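Local coordinates for protein argonaute (Aquifex aeolicus, PDB 1YVU) that uses short single-stranded DNA guides to bind complementary RNA targets and cleaves them with an RNase H-like PIWI domain that needs divalent metal ions, at residues 20-25 against 61-66; 26-31 against 78-83; 323-328 against 342-347. All blocks are in the same frame, centred on the assembly; numbering follows the deposited sequence.

Interaction 1: 20-25 against 61-66; sequences TFTVFK and GKVEKD
A side-chain-to-backbone hydrogen bond joins Thr22 to Gly61, where residues 20-25 run beside the loop that follows strand 56-59 in the N-terminal domain. Thr22 OG1 donates to Gly61 O over 2.9 Å. The hydroxyl lies in the plane of that carbonyl, with a C=O...OG1 angle of 151°. Thr22 OG1 is anti to its own carbonyl carbon (chi1 -51°), which turns the hydroxyl to Gly61 and leaves CG2 for Asp66. Thr22 and Asp66 meet tip to tip, CG2 to OD2 at 3.6 Å. The same OD2 comes 3.3 Å from Phe24 CZ, with the ring and carboxylate planes 79° apart. A type II beta turn from Val63 to Asp66 folds the loop back and brings the aspartate to these two side chains. Backbone bonds of Thr22 to Cys59 and of Phe24 to Phe57 tie residues 20-25 to the strand that leads into this loop. At the backbone angles of Gly61 a CB would run into the carbonyl oxygen of Ala60, which suits glycine. At the outer end the extended Lys62 chain crosses Thr20, its CE 3.9 Å from Thr20 CG2. Thr20 OG1 is hydrogen-bonded to Glu87, and the Phe24 ring also meets Tyr69.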
loop_
_atom_site.group_PDB
_atom_site.type_symbol
_atom_site.label_atom_id
_atom_site.label_comp_id
_atom_site.label_asym_id
_atom_site.label_seq_id
_atom_site.Cartn_x
_atom_site.Cartn_y
_atom_site.Cartn_z
ATOM N N THR A 20 28.497 26.003 12.093
ATOM C CA THR A 20 29.105 26.351 10.800
ATOM C C THR A 20 28.865 25.267 9.741
ATOM O O THR A 20 29.159 24.077 9.957
ATOM C CB THR A 20 30.632 26.643 10.911
ATOM O OG1 THR A 20 30.911 27.340 12.137
ATOM C CG2 THR A 20 31.078 27.521 9.741
ATOM N N PHE A 21 28.267 25.716 8.627
ATOM C CA PHE A 21 27.881 24.910 7.449
ATOM C C PHE A 21 28.432 25.435 6.111
ATOM O O PHE A 21 28.318 26.632 5.814
ATOM C CB PHE A 21 26.341 24.880 7.296
ATOM C CG PHE A 21 25.643 23.838 8.115
ATOM C CD1 PHE A 21 25.944 23.642 9.483
ATOM C CD2 PHE A 21 24.628 23.080 7.535
ATOM C CE1 PHE A 21 25.238 22.711 10.273
ATOM C CE2 PHE A 21 23.904 22.132 8.308
ATOM C CZ PHE A 21 24.210 21.951 9.686
ATOM N N THR A 22 28.908 24.511 5.271
ATOM C CA THR A 22 29.425 24.831 3.945
ATOM C C THR A 22 28.334 24.677 2.853
ATOM O O THR A 22 27.748 23.605 2.673
ATOM C CB THR A 22 30.659 23.961 3.616
ATOM O OG1 THR A 22 31.595 24.056 4.695
ATOM C CG2 THR A 22 31.350 24.440 2.341
ATOM N N VAL A 23 28.067 25.775 2.149
ATOM C CA VAL A 23 27.061 25.809 1.085
ATOM C C VAL A 23 27.681 25.475 -0.276
ATOM O O VAL A 23 28.841 25.804 -0.557
ATOM C CB VAL A 23 26.350 27.204 1.002
ATOM C CG1 VAL A 23 25.123 27.138 0.113
ATOM C CG2 VAL A 23 25.957 27.694 2.384
ATOM N N PHE A 24 26.889 24.766 -1.086
ATOM C CA PHE A 24 27.241 24.339 -2.437
ATOM C C PHE A 24 26.052 24.571 -3.380
ATOM O O PHE A 24 24.969 24.060 -3.123
ATOM C CB PHE A 24 27.668 22.856 -2.472
ATOM C CG PHE A 24 29.030 22.588 -1.874
ATOM C CD1 PHE A 24 29.152 21.993 -0.614
ATOM C CD2 PHE A 24 30.203 22.995 -2.540
ATOM C CE1 PHE A 24 30.437 21.809 -0.011
ATOM C CE2 PHE A 24 31.496 22.819 -1.945
ATOM C CZ PHE A 24 31.605 22.231 -0.682
ATOM N N LYS A 25 26.226 25.399 -4.400
ATOM C CA LYS A 25 25.153 25.640 -5.378
ATOM C C LYS A 25 25.703 25.231 -6.760
ATOM O O LYS A 25 26.906 25.459 -7.026
ATOM C CB LYS A 25 24.713 27.115 -5.372
ATOM C CG LYS A 25 23.258 27.338 -5.822
ATOM C CD LYS A 25 23.052 28.717 -6.458
ATOM C CE LYS A 25 21.603 28.934 -6.870
ATOM N NZ LYS A 25 21.424 30.206 -7.611
ATOM N N GLY A 61 29.414 21.164 8.669
ATOM C CA GLY A 61 30.800 21.263 9.094
ATOM C C GLY A 61 31.734 21.883 8.080
ATOM O O GLY A 61 31.313 22.327 7.007
ATOM N N LYS A 62 33.022 21.870 8.422
ATOM C CA LYS A 62 34.069 22.435 7.582
ATOM C C LYS A 62 34.876 21.391 6.822
ATOM O O LYS A 62 35.359 20.411 7.403
ATOM C CB LYS A 62 35.027 23.308 8.413
ATOM C CG LYS A 62 34.372 24.477 9.132
ATOM C CD LYS A 62 35.401 25.372 9.805
ATOM C CE LYS A 62 34.706 26.477 10.596
ATOM N NZ LYS A 62 35.614 27.543 11.119
ATOM N N VAL A 63 34.945 21.591 5.505
ATOM C CA VAL A 63 35.720 20.745 4.586
ATOM C C VAL A 63 36.905 21.650 4.235
ATOM O O VAL A 63 36.708 22.755 3.700
ATOM C CB VAL A 63 34.983 20.443 3.233
ATOM C CG1 VAL A 63 35.537 19.175 2.585
ATOM C CG2 VAL A 63 33.494 20.374 3.402
ATOM N N GLU A 64 38.119 21.210 4.573
ATOM C CA GLU A 64 39.334 21.978 4.282
ATOM C C GLU A 64 39.688 21.875 2.800
ATOM O O GLU A 64 39.438 20.837 2.175
ATOM C CB GLU A 64 40.507 21.477 5.134
ATOM C CG GLU A 64 40.304 21.656 6.640
ATOM C CD GLU A 64 41.507 21.220 7.472
ATOM O OE1 GLU A 64 42.306 20.372 7.005
ATOM O OE2 GLU A 64 41.650 21.726 8.609
ATOM N N LYS A 65 40.205 22.979 2.245
ATOM C CA LYS A 65 40.636 23.107 0.836
ATOM C C LYS A 65 39.542 22.916 -0.247
ATOM O O LYS A 65 39.871 22.825 -1.437
ATOM C CB LYS A 65 41.842 22.173 0.539
ATOM C CG LYS A 65 43.099 22.322 1.436
ATOM C CD LYS A 65 43.927 21.022 1.408
ATOM C CE LYS A 65 45.158 21.073 2.299
ATOM N NZ LYS A 65 45.832 19.740 2.359
ATOM N N ASP A 66 38.262 22.889 0.159
ATOM C CA ASP A 66 37.119 22.696 -0.763
ATOM C C ASP A 66 36.920 23.798 -1.816
ATOM O O ASP A 66 36.769 24.983 -1.485
ATOM C CB ASP A 66 35.793 22.442 0.008
ATOM C CG ASP A 66 35.187 23.720 0.632
ATOM O OD1 ASP A 66 35.767 24.256 1.603
ATOM O OD2 ASP A 66 34.137 24.197 0.131
#

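Interaction 2: 26-31 against 78-83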
loop_
_atom_site.group_PDB
_atom_site.type_symbol
_atom_site.label_atom_id
_atom_site.label_comp_id
_atom_site.label_asym_id
_atom_site.label_seq_id
_atom_site.Cartn_x
_atom_site.Cartn_y
_atom_site.Cartn_z
ATOM N N PRO A 26 24.877 24.565 -7.631
ATOM C CA PRO A 26 25.367 24.156 -8.963
ATOM C C PRO A 26 25.624 25.332 -9.887
ATOM O O PRO A 26 25.077 26.425 -9.685
ATOM C CB PRO A 26 24.236 23.287 -9.506
ATOM C CG PRO A 26 23.562 22.787 -8.273
ATOM C CD PRO A 26 23.523 24.006 -7.426
ATOM N N THR A 27 26.494 25.134 -10.867
ATOM C CA THR A 27 26.762 26.207 -11.818
ATOM C C THR A 27 25.790 26.063 -12.998
ATOM O O THR A 27 25.665 26.959 -13.836
ATOM C CB THR A 27 28.238 26.220 -12.286
ATOM O OG1 THR A 27 29.057 25.565 -11.309
ATOM C CG2 THR A 27 28.752 27.648 -12.415
ATOM N N HIS A 28 25.056 24.949 -12.993
ATOM C CA HIS A 28 24.064 24.623 -14.019
ATOM C C HIS A 28 22.632 24.879 -13.498
ATOM O O HIS A 28 22.398 25.878 -12.815
ATOM C CB HIS A 28 24.165 23.166 -14.514
ATOM C CG HIS A 28 25.439 22.455 -14.170
ATOM N ND1 HIS A 28 26.274 21.927 -15.128
ATOM C CD2 HIS A 28 25.956 22.075 -12.966
ATOM C CE1 HIS A 28 27.246 21.249 -14.544
ATOM N NE2 HIS A 28 27.071 21.328 -13.236
ATOM N N GLU A 29 21.711 23.943 -13.785
ATOM C CA GLU A 29 20.278 24.027 -13.425
ATOM C C GLU A 29 19.720 23.091 -12.327
ATOM O O GLU A 29 20.448 22.316 -11.694
ATOM C CB GLU A 29 19.420 23.830 -14.693
ATOM C CG GLU A 29 19.752 24.693 -15.911
ATOM C CD GLU A 29 19.064 24.204 -17.191
ATOM O OE1 GLU A 29 18.723 23.001 -17.297
ATOM O OE2 GLU A 29 18.867 25.040 -18.102
ATOM N N ILE A 30 18.396 23.173 -12.153
ATOM C CA ILE A 30 17.620 22.395 -11.181
ATOM C C ILE A 30 16.949 21.213 -11.911
ATOM O O ILE A 30 16.268 21.425 -12.925
ATOM C CB ILE A 30 16.453 23.264 -10.527
ATOM C CG1 ILE A 30 16.749 24.777 -10.619
ATOM C CG2 ILE A 30 16.246 22.853 -9.066
ATOM C CD1 ILE A 30 15.534 25.701 -10.351
ATOM N N GLN A 31 17.145 19.986 -11.411
ATOM C CA GLN A 31 16.514 18.785 -11.989
ATOM C C GLN A 31 15.917 17.898 -10.904
ATOM O O GLN A 31 16.588 17.028 -10.370
ATOM C CB GLN A 31 17.485 18.025 -12.902
ATOM C CG GLN A 31 17.402 18.443 -14.388
ATOM C CD GLN A 31 18.614 18.054 -15.227
ATOM O OE1 GLN A 31 19.610 17.528 -14.724
ATOM N NE2 GLN A 31 18.515 18.319 -16.523
ATOM N N VAL A 78 27.763 14.776 -15.544
ATOM C CA VAL A 78 28.641 15.267 -14.491
ATOM C C VAL A 78 28.041 16.588 -14.005
ATOM O O VAL A 78 27.407 17.324 -14.784
ATOM C CB VAL A 78 30.097 15.488 -14.957
ATOM C CG1 VAL A 78 31.031 15.478 -13.747
ATOM C CG2 VAL A 78 30.522 14.421 -15.941
ATOM N N GLU A 79 28.155 16.817 -12.692
ATOM C CA GLU A 79 27.626 18.014 -12.036
ATOM C C GLU A 79 28.660 18.748 -11.198
ATOM O O GLU A 79 29.309 18.152 -10.353
ATOM C CB GLU A 79 26.431 17.658 -11.138
ATOM C CG GLU A 79 25.161 17.198 -11.873
ATOM C CD GLU A 79 24.924 15.684 -11.802
ATOM O OE1 GLU A 79 25.357 15.034 -10.816
ATOM O OE2 GLU A 79 24.283 15.141 -12.729
ATOM N N LEU A 80 28.798 20.046 -11.438
ATOM C CA LEU A 80 29.730 20.859 -10.678
ATOM C C LEU A 80 29.000 21.853 -9.785
ATOM O O LEU A 80 27.901 22.331 -10.104
ATOM C CB LEU A 80 30.818 21.506 -11.568
ATOM C CG LEU A 80 30.867 22.946 -12.100
ATOM C CD1 LEU A 80 32.273 23.304 -12.439
ATOM C CD2 LEU A 80 30.018 23.121 -13.330
ATOM N N LYS A 81 29.556 22.021 -8.589
ATOM C CA LYS A 81 29.012 22.917 -7.583
ATOM C C LYS A 81 30.109 23.463 -6.701
ATOM O O LYS A 81 31.048 22.733 -6.360
ATOM C CB LYS A 81 27.938 22.218 -6.743
ATOM C CG LYS A 81 28.092 20.753 -6.647
ATOM C CD LYS A 81 26.940 20.133 -6.006
ATOM C CE LYS A 81 27.465 18.905 -5.369
ATOM N NZ LYS A 81 28.396 19.318 -4.270
ATOM N N ARG A 82 29.997 24.756 -6.373
ATOM C CA ARG A 82 30.983 25.471 -5.551
ATOM C C ARG A 82 30.355 26.302 -4.409
ATOM O O ARG A 82 29.328 25.900 -3.904
ATOM C CB ARG A 82 31.943 26.293 -6.455
ATOM C CG ARG A 82 31.345 26.864 -7.766
ATOM C CD ARG A 82 32.420 27.464 -8.710
ATOM N NE ARG A 82 32.304 26.971 -10.095
ATOM C CZ ARG A 82 32.588 27.671 -11.200
ATOM N NH1 ARG A 82 33.023 28.922 -11.125
ATOM N NH2 ARG A 82 32.393 27.125 -12.396
ATOM N N VAL A 83 30.961 27.451 -4.041
ATOM C CA VAL A 83 30.570 28.430 -2.971
ATOM C C VAL A 83 31.086 28.041 -1.578
ATOM O O VAL A 83 31.630 26.941 -1.389
ATOM C CB VAL A 83 28.998 28.809 -2.896
ATOM C CG1 VAL A 83 28.734 30.048 -1.965
ATOM C CG2 VAL A 83 28.439 29.127 -4.285
#
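Leu80 N donates to His28 NE2 in a nearly straight hydrogen bond of 2.8 Å, with an angle of 170° at the hydrogen. The amide lies in the plane of the imidazole, so this nitrogen of the ring acts as acceptor. Thr27 N donates to Leu80 O over 3.2 Å, tilted 34° from the carbonyl plane. The two bonds hold both backbone polar groups of Leu80. Pro26 CA adds a CA-H...O contact of 3.3 Å to the same oxygen, Leu80 O. This is the edge of a small three-stranded antiparallel sheet in the N-terminal domain. Pro26 and Lys81 form a non-hydrogen-bonded pair where strand 25-26 lies against strand 78-82, and strand 69-72 flanks the other side. Past Pro26 the chain leaves the sheet toward helix 32-46. The side chains of His28 and Leu80 cross at about a right angle, with His28 NE2 3.5 Å from Leu80 CD2. Thr27 OG1 lies 3.3 Å from both Leu80 CG and Leu80 CD2. An alanine in place of Leu80 would remove CG and both methyls, would probably open a gap beside Thr27 OG1 and is likely to leave the imidazole freer to shift. Farther out, Thr27 CG2 sits over one face of the Arg82 guanidinium, 3.7 Å from Arg82 NH2. On the face shared by Pro26 and Lys81, Lys81 CB packs on Pro26 CA, and the lysine chain continues to Val38 and Val42 of helix 32-46.

Interaction 3: 323-328 against 342-347; sequences LDAKGK and LCRPFV
Asp324 reaches across to Arg344 with one carboxylate oxygen, while the other gathers the amides of its own loop. Asp324 OD2 accepts from Arg344 N through its anti lone pair, over 2.7 Å and almost straight at 176°. Asp324 OD1 takes Lys328 N at 2.6 Å, nearly along the C-O axis. Weak bonds from Lys326 N and Gly327 N end on the same oxygen. Asp324 CG stands between its backbone N and carbonyl carbon (chi1 74°), which starts the carboxylate back over the loop. This many N-H donors would probably favour the charged form of the acid. The loop lies between strands 322-323 and 329-330 and faces the segment leaving helix 337-342. The contact joins linker L2 to the start of the Mid domain. Next to the carboxylate, Ala325 N donates to Arg344 O over 2.8 Å. Arg344 is thus held twice, at its N by the carboxylate and at its O by the next amide; only the second bond is backbone to backbone. The Phe346 ring closes one end. Ala325 CA lies over one of its faces, offset toward the rim, and Leu323 O sits at its edge, 3.7 Å from CE1. Ile484 and Lys487 also touch this phenylalanine. Outside, the extended Arg344 chain passes Ala325 CB, and its guanidinium meets Lys326 edge-on, NH1 3.2 Å from CG.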
loop_
_atom_site.group_PDB
_atom_site.type_symbol
_atom_site.label_atom_id
_atom_site.label_comp_id
_atom_site.label_asym_id
_atom_site.label_seq_id
_atom_site.Cartn_x
_atom_site.Cartn_y
_atom_site.Cartn_z
ATOM N N LEU A 323 -29.775 2.062 7.600
ATOM C CA LEU A 323 -31.188 1.713 7.513
ATOM C C LEU A 323 -31.533 0.828 6.321
ATOM O O LEU A 323 -30.843 0.863 5.311
ATOM C CB LEU A 323 -32.076 2.972 7.540
ATOM C CG LEU A 323 -31.837 4.289 6.781
ATOM C CD1 LEU A 323 -31.728 4.130 5.261
ATOM C CD2 LEU A 323 -32.986 5.233 7.133
ATOM N N ASP A 324 -32.605 0.047 6.447
ATOM C CA ASP A 324 -33.063 -0.837 5.370
ATOM C C ASP A 324 -34.132 -0.179 4.458
ATOM O O ASP A 324 -34.313 1.048 4.503
ATOM C CB ASP A 324 -33.515 -2.197 5.936
ATOM C CG ASP A 324 -34.861 -2.151 6.651
ATOM O OD1 ASP A 324 -35.293 -1.096 7.165
ATOM O OD2 ASP A 324 -35.493 -3.211 6.700
ATOM N N ALA A 325 -34.790 -0.980 3.605
ATOM C CA ALA A 325 -35.808 -0.489 2.666
ATOM C C ALA A 325 -37.081 -0.037 3.332
ATOM O O ALA A 325 -37.832 0.755 2.757
ATOM C CB ALA A 325 -36.114 -1.514 1.631
ATOM N N LYS A 326 -37.334 -0.573 4.524
ATOM C CA LYS A 326 -38.509 -0.185 5.290
ATOM C C LYS A 326 -38.155 1.034 6.164
ATOM O O LYS A 326 -39.022 1.858 6.520
ATOM C CB LYS A 326 -39.056 -1.356 6.115
ATOM C CG LYS A 326 -40.553 -1.543 5.864
ATOM C CD LYS A 326 -41.265 -2.438 6.858
ATOM C CE LYS A 326 -42.777 -2.281 6.723
ATOM N NZ LYS A 326 -43.468 -3.120 7.731
ATOM N N GLY A 327 -36.857 1.171 6.427
ATOM C CA GLY A 327 -36.368 2.284 7.205
ATOM C C GLY A 327 -36.079 1.989 8.653
ATOM O O GLY A 327 -36.241 2.890 9.469
ATOM N N LYS A 328 -35.667 0.760 8.981
ATOM C CA LYS A 328 -35.333 0.414 10.370
ATOM C C LYS A 328 -33.934 0.938 10.698
ATOM O O LYS A 328 -32.988 0.663 9.981
ATOM C CB LYS A 328 -35.441 -1.099 10.618
ATOM C CG LYS A 328 -36.820 -1.563 11.126
ATOM C CD LYS A 328 -36.933 -3.092 11.204
ATOM C CE LYS A 328 -38.403 -3.541 11.355
ATOM N NZ LYS A 328 -38.633 -5.006 11.072
ATOM N N LEU A 342 -34.099 -9.171 10.464
ATOM C CA LEU A 342 -35.309 -8.408 10.184
ATOM C C LEU A 342 -35.314 -7.431 9.007
ATOM O O LEU A 342 -36.390 -7.034 8.545
ATOM C CB LEU A 342 -35.717 -7.668 11.463
ATOM C CG LEU A 342 -36.327 -8.507 12.596
ATOM C CD1 LEU A 342 -36.182 -7.801 13.956
ATOM C CD2 LEU A 342 -37.799 -8.768 12.280
ATOM N N CYS A 343 -34.127 -7.061 8.522
ATOM C CA CYS A 343 -33.974 -6.099 7.419
ATOM C C CYS A 343 -34.490 -6.484 6.019
ATOM O O CYS A 343 -34.287 -7.602 5.538
ATOM C CB CYS A 343 -32.515 -5.652 7.291
ATOM S SG CYS A 343 -31.494 -6.816 6.373
ATOM N N ARG A 344 -35.123 -5.510 5.366
ATOM C CA ARG A 344 -35.654 -5.649 4.011
ATOM C C ARG A 344 -34.638 -4.906 3.103
ATOM O O ARG A 344 -34.451 -3.701 3.254
ATOM C CB ARG A 344 -37.048 -5.003 3.951
ATOM C CG ARG A 344 -37.777 -4.938 2.609
ATOM C CD ARG A 344 -38.971 -4.036 2.854
ATOM N NE ARG A 344 -39.799 -3.706 1.694
ATOM C CZ ARG A 344 -40.669 -2.690 1.650
ATOM N NH1 ARG A 344 -40.831 -1.881 2.691
ATOM N NH2 ARG A 344 -41.426 -2.510 0.577
ATOM N N PRO A 345 -33.948 -5.623 2.191
ATOM C CA PRO A 345 -32.952 -5.012 1.281
ATOM C C PRO A 345 -33.504 -4.034 0.220
ATOM O O PRO A 345 -34.703 -3.849 0.090
ATOM C CB PRO A 345 -32.330 -6.237 0.605
ATOM C CG PRO A 345 -32.569 -7.329 1.589
ATOM C CD PRO A 345 -33.951 -7.086 2.026
ATOM N N PHE A 346 -32.610 -3.380 -0.514
ATOM C CA PHE A 346 -33.016 -2.485 -1.583
ATOM C C PHE A 346 -32.813 -3.322 -2.819
ATOM O O PHE A 346 -31.711 -3.422 -3.338
ATOM C CB PHE A 346 -32.124 -1.247 -1.639
ATOM C CG PHE A 346 -32.290 -0.335 -0.473
ATOM C CD1 PHE A 346 -31.540 -0.532 0.689
ATOM C CD2 PHE A 346 -33.199 0.737 -0.533
ATOM C CE1 PHE A 346 -31.688 0.332 1.780
ATOM C CE2 PHE A 346 -33.364 1.611 0.543
ATOM C CZ PHE A 346 -32.611 1.414 1.706
ATOM N N VAL A 347 -33.884 -3.952 -3.266
ATOM C CA VAL A 347 -33.842 -4.836 -4.428
ATOM C C VAL A 347 -33.509 -4.261 -5.817
ATOM O O VAL A 347 -34.178 -3.357 -6.309
ATOM C CB VAL A 347 -35.133 -5.695 -4.494
ATOM C CG1 VAL A 347 -35.175 -6.633 -3.296
ATOM C CG2 VAL A 347 -36.392 -4.799 -4.513
#

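Interactions 1 and 2 belong to one neighbourhood of the N-terminal domain. Their centres are about 15 Å apart, and they touch through a probable hydrogen bond from Lys25 N to Arg82 O. Residues 20-25 run straight on into 26-31, so one continuous piece of chain meets a loop first and then a strand. Interaction 3 lies on the opposite side of the chain's centre, about 72 Å and 67 Å from the other two by centres, and joins linker L2 to the Mid domain. Interaction 2 is a surface contact; interactions 1 and 3 are partly buried. A threonine hydroxyl serves interaction 1, an imidazole interaction 2 and a carboxylate interaction 3, each bonded to backbone.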